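Local coordinates for protein alginate lyase (Paenibacillus sp. FPU-7, PDB 6KFN) that probably cleaves the polysaccharide alginate by beta-elimination, using a parallel beta-helix of the pectate-lyase-like type, at residues Leu29-Thr34 and Gly57-Ala62; Pro61-Gly66 and Gly86-Gly91. All blocks are in the same frame, centred on the assembly; numbering follows the deposited sequence.

Both contacts join successive coils near the N-terminal end of a parallel beta-helix. Contact 1 stacks two loops that connect strands, 29-34 on 57-62, and contact 2 carries the next step of the stack, laying strand 63-65 beside strand 88-92. The centres of the two contacts are about 9 Å apart, and P61 and A62 belong to both, so the 57-62 loop leads straight into the strand pair. V33 O lies 3.0 Å from V63 N, probably hydrogen-bonded, and L29 CD1 packs 3.8 Å from L64 CD2. Neither contact includes a residue of the two sodium sites, which are formed by E147, E182 and D185 and by Y210, D212 and Q242.

Contact 1 of 2, residues Leu29-Thr34 and Gly57-Ala62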
loop_
_atom_site.group_PDB
_atom_site.type_symbol
_atom_site.label_atom_id
_atom_site.label_comp_id
_atom_site.label_asym_id
_atom_site.label_seq_id
_atom_site.Cartn_x
_atom_site.Cartn_y
_atom_site.Cartn_z
ATOM N N LEU A 29 11.198 -2.220 19.904
ATOM C CA LEU A 29 11.440 -3.630 19.670
ATOM C C LEU A 29 12.912 -3.903 19.358
ATOM O O LEU A 29 13.538 -3.236 18.530
ATOM C CB LEU A 29 10.564 -4.120 18.532
ATOM C CG LEU A 29 9.061 -3.912 18.734
ATOM C CD1 LEU A 29 8.286 -4.601 17.646
ATOM C CD2 LEU A 29 8.637 -4.389 20.114
ATOM N N ALA A 30 13.469 -4.896 20.050
ATOM C CA ALA A 30 14.890 -5.186 19.954
ATOM C C ALA A 30 15.321 -5.565 18.542
ATOM O O ALA A 30 14.662 -6.337 17.855
ATOM C CB ALA A 30 15.228 -6.339 20.901
ATOM N N GLU A 31 16.463 -5.025 18.109
ATOM C CA GLU A 31 17.051 -5.406 16.829
ATOM C C GLU A 31 17.360 -6.889 16.794
ATOM O O GLU A 31 17.765 -7.484 17.779
ATOM C CB GLU A 31 18.315 -4.608 16.559
ATOM C CG GLU A 31 18.047 -3.148 16.231
ATOM C CD GLU A 31 19.298 -2.460 15.762
ATOM O OE1 GLU A 31 19.873 -1.671 16.529
ATOM O OE2 GLU A 31 19.753 -2.742 14.628
ATOM N N GLY A 32 17.196 -7.489 15.627
ATOM C CA GLY A 32 17.567 -8.869 15.431
ATOM C C GLY A 32 16.535 -9.863 15.886
ATOM O O GLY A 32 16.705 -11.056 15.649
ATOM N N VAL A 33 15.456 -9.418 16.518
ATOM C CA VAL A 33 14.468 -10.328 17.036
ATOM C C VAL A 33 13.323 -10.427 16.050
ATOM O O VAL A 33 12.887 -9.427 15.476
ATOM C CB VAL A 33 13.983 -9.855 18.419
ATOM C CG1 VAL A 33 12.863 -10.740 18.923
ATOM C CG2 VAL A 33 15.145 -9.857 19.397
ATOM N N THR A 34 12.829 -11.654 15.870
ATOM C CA THR A 34 11.585 -11.932 15.168
ATOM C C THR A 34 10.496 -12.178 16.205
ATOM O O THR A 34 10.587 -13.093 17.024
ATOM C CB THR A 34 11.734 -13.095 14.185
ATOM O OG1 THR A 34 12.670 -12.728 13.157
ATOM C CG2 THR A 34 10.412 -13.390 13.535
ATOM N N GLY A 57 16.689 0.036 16.434
ATOM C CA GLY A 57 17.672 0.595 15.518
ATOM C C GLY A 57 17.463 0.022 14.132
ATOM O O GLY A 57 16.611 -0.842 13.915
ATOM N N SER A 58 18.248 0.520 13.178
ATOM C CA SER A 58 18.059 0.169 11.775
ATOM C C SER A 58 19.110 -0.759 11.214
ATOM O O SER A 58 19.034 -1.094 10.031
ATOM C CB SER A 58 17.997 1.416 10.904
ATOM O OG SER A 58 19.172 2.175 11.074
ATOM N N VAL A 59 20.105 -1.152 12.003
ATOM C CA VAL A 59 21.110 -2.061 11.463
ATOM C C VAL A 59 20.485 -3.417 11.181
ATOM O O VAL A 59 20.694 -3.999 10.117
ATOM C CB VAL A 59 22.330 -2.164 12.392
ATOM C CG1 VAL A 59 23.270 -3.274 11.903
ATOM C CG2 VAL A 59 23.052 -0.824 12.450
ATOM N N ASN A 60 19.661 -3.914 12.100
ATOM C CA ASN A 60 19.048 -5.231 11.972
ATOM C C ASN A 60 17.630 -5.061 12.486
ATOM O O ASN A 60 17.333 -5.434 13.631
ATOM C CB ASN A 60 19.804 -6.244 12.830
ATOM C CG ASN A 60 19.515 -7.673 12.457
ATOM O OD1 ASN A 60 18.713 -7.960 11.584
ATOM N ND2 ASN A 60 20.218 -8.587 13.099
ATOM N N PRO A 61 16.734 -4.473 11.689
ATOM C CA PRO A 61 15.389 -4.135 12.194
ATOM C C PRO A 61 14.682 -5.317 12.825
ATOM O O PRO A 61 14.764 -6.446 12.344
ATOM C CB PRO A 61 14.652 -3.657 10.945
ATOM C CG PRO A 61 15.763 -3.138 10.059
ATOM C CD PRO A 61 16.920 -4.061 10.290
ATOM N N ALA A 62 13.893 -5.032 13.869
ATOM C CA ALA A 62 12.955 -6.005 14.389
ATOM C C ALA A 62 11.980 -6.445 13.301
ATOM O O ALA A 62 11.602 -5.659 12.431
ATOM C CB ALA A 62 12.202 -5.397 15.574
#
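Two loops of neighbouring coils meet here at the surface of a parallel beta-helix: 29-34 links strand 25-29 to strand 34-36, while the loop 57-62 links strand 51-55 to strand 63-65. The first contains a type II beta turn from A30 to V33, and E31 reaches from it across the second. With CG beside its own backbone N (chi1 -71°) and the chain extended beyond, its carboxylate arrives over the bend of 57-60. OE2 accepts the backbone N-H of N60 at 2.8 Å through its anti lone pair, the N-H...O angle being 154°. The other oxygen, OE1, rests 3.3 Å from G57 CA, where a side chain would collide with it, so glycine lets the carboxylate sit flush against the chain. Next to E31, the backbone closes the same link: G32 N donates to N60 O at 2.9 Å, in the carbonyl plane. An alanine at E31 would probably loosen the 57-60 bend, since the carboxylate that accepts the N60 N-H and covers G57 would be gone. G32 has a positive phi that would press a side chain against the preceding carbonyl, and N60 extends its amide alongside, CG anti to its backbone N, bringing ND2 to 3.5 Å from G32 CA. S55 OG, hydrogen-bonded to G57 O and A62 N, ties the two ends of the second loop together. Beneath the polar surface, A62 turns its methyl against the 29-30 backbone, CB 3.5 Å from A30 O and 3.6 Å from L29 CB.

Contact 2 of 2, residues Pro61-Gly66 and Gly86-Gly91; sequences PAVLSG and GLKMTG
K88 and L64 have the most surface buried in this pairing, and they lie on opposite faces of the two strands. The K88 chain leaves with CG beside its backbone N (chi1 -65°) and then runs fully extended, crossing V63 and P61 obliquely. CD touches V63 CG2 at 3.8 Å, and CE lies 4.0 Å from P61 CD, so the aliphatic stem is covered while the ammonium reaches a water that bridges NZ to P61 O. E110 and Y112 of strand 110-114 touch the same lysine from the next coil. Further along this face V63 CG1 meets T90 CG2 at 3.7 Å; the threonine hydroxyl is hydrogen-bonded to Y112 O.

L64 turns to the other, buried face. With CG beside the backbone N (chi1 -54°), as in M89, its branch runs alongside that methionine, CD1 4.2 Å from M89 CE and the two side chains pointing the same way. L87 closes in from the same interior, its CD2 against A62 CB, with F35 and L29 from preceding strands packed on L64.

The backbones hold this register with a ladder of four bonds. K88 N donates to A62 O almost straight (174°), L64 N donates to K88 O at 2.8 Å, the nitrogen standing above the carbonyl plane, and T90 N to L64 O and G66 N to T90 O complete the series. Near the end of the ladder S65 OG donates to G66 O at 2.8 Å, on a lone pair. G66 and G91 follow, where a CB on G66 would run into G91 O, and one on G91 into S65 OG. Such in-register parallel pairing of consecutive coils, with apolar residues stacked inward, is typical of the right-handed beta-helix of the pectate-lyase-like fold.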
loop_
_atom_site.group_PDB
_atom_site.type_symbol
_atom_site.label_atom_id
_atom_site.label_comp_id
_atom_site.label_asym_id
_atom_site.label_seq_id
_atom_site.Cartn_x
_atom_site.Cartn_y
_atom_site.Cartn_z
ATOM N N PRO A 61 16.734 -4.473 11.689
ATOM C CA PRO A 61 15.389 -4.135 12.194
ATOM C C PRO A 61 14.682 -5.317 12.825
ATOM O O PRO A 61 14.764 -6.446 12.344
ATOM C CB PRO A 61 14.652 -3.657 10.945
ATOM C CG PRO A 61 15.763 -3.138 10.059
ATOM C CD PRO A 61 16.920 -4.061 10.290
ATOM N N ALA A 62 13.893 -5.032 13.869
ATOM C CA ALA A 62 12.955 -6.005 14.389
ATOM C C ALA A 62 11.980 -6.445 13.301
ATOM O O ALA A 62 11.602 -5.659 12.431
ATOM C CB ALA A 62 12.202 -5.397 15.574
ATOM N N VAL A 63 11.540 -7.693 13.407
ATOM C CA VAL A 63 10.646 -8.325 12.449
ATOM C C VAL A 63 9.358 -8.735 13.143
ATOM O O VAL A 63 9.399 -9.420 14.168
ATOM C CB VAL A 63 11.271 -9.581 11.828
ATOM C CG1 VAL A 63 10.312 -10.226 10.820
ATOM C CG2 VAL A 63 12.617 -9.272 11.156
ATOM N N LEU A 64 8.213 -8.337 12.574
ATOM C CA LEU A 64 6.928 -8.883 12.956
ATOM C C LEU A 64 6.555 -9.957 11.942
ATOM O O LEU A 64 6.366 -9.669 10.768
ATOM C CB LEU A 64 5.823 -7.818 12.998
ATOM C CG LEU A 64 6.082 -6.587 13.840
ATOM C CD1 LEU A 64 4.833 -5.731 13.893
ATOM C CD2 LEU A 64 6.541 -6.949 15.220
ATOM N N SER A 65 6.509 -11.220 12.406
ATOM C CA SER A 65 6.160 -12.330 11.538
ATOM C C SER A 65 4.832 -12.941 11.949
ATOM O O SER A 65 4.594 -13.142 13.152
ATOM C CB SER A 65 7.205 -13.410 11.602
ATOM O OG SER A 65 6.851 -14.483 10.726
ATOM N N GLY A 66 3.976 -13.283 10.981
ATOM C CA GLY A 66 2.874 -14.171 11.288
ATOM C C GLY A 66 3.344 -15.606 11.424
ATOM O O GLY A 66 4.531 -15.928 11.353
ATOM N N GLY A 86 10.251 1.668 11.065
ATOM C CA GLY A 86 11.502 0.943 11.034
ATOM C C GLY A 86 11.414 -0.540 11.198
ATOM O O GLY A 86 12.410 -1.162 11.509
ATOM N N LEU A 87 10.288 -1.147 10.961
ATOM C CA LEU A 87 10.060 -2.562 11.177
ATOM C C LEU A 87 9.994 -3.325 9.861
ATOM O O LEU A 87 9.595 -2.794 8.830
ATOM C CB LEU A 87 8.728 -2.751 11.905
ATOM C CG LEU A 87 8.710 -2.178 13.337
ATOM C CD1 LEU A 87 7.298 -2.123 13.875
ATOM C CD2 LEU A 87 9.527 -3.026 14.242
ATOM N N LYS A 88 10.322 -4.594 9.955
ATOM C CA LYS A 88 10.023 -5.566 8.910
ATOM C C LYS A 88 8.732 -6.297 9.263
ATOM O O LYS A 88 8.468 -6.569 10.451
ATOM C CB LYS A 88 11.181 -6.563 8.785
ATOM C CG LYS A 88 12.477 -5.954 8.324
ATOM C CD LYS A 88 13.660 -6.926 8.320
ATOM C CE LYS A 88 14.876 -6.373 7.686
ATOM N NZ LYS A 88 15.956 -7.409 7.724
ATOM N N MET A 89 7.942 -6.631 8.249
ATOM C CA MET A 89 6.712 -7.389 8.415
ATOM C C MET A 89 6.699 -8.503 7.370
ATOM O O MET A 89 6.895 -8.234 6.184
ATOM C CB MET A 89 5.435 -6.536 8.230
ATOM C CG MET A 89 5.082 -5.553 9.342
ATOM S SD MET A 89 5.984 -4.026 9.238
ATOM C CE MET A 89 5.205 -3.137 10.640
ATOM N N THR A 90 6.451 -9.727 7.804
ATOM C CA THR A 90 6.522 -10.864 6.918
ATOM C C THR A 90 5.646 -11.997 7.391
ATOM O O THR A 90 5.127 -11.995 8.504
ATOM C CB THR A 90 7.997 -11.300 6.797
ATOM O OG1 THR A 90 8.161 -12.208 5.708
ATOM C CG2 THR A 90 8.539 -11.983 8.041
ATOM N N GLY A 91 5.541 -13.023 6.533
ATOM C CA GLY A 91 5.114 -14.311 7.034
ATOM C C GLY A 91 3.652 -14.437 7.416
ATOM O O GLY A 91 3.308 -15.171 8.361
HETATM O O HOH W 1 16.453 -7.669 10.559
#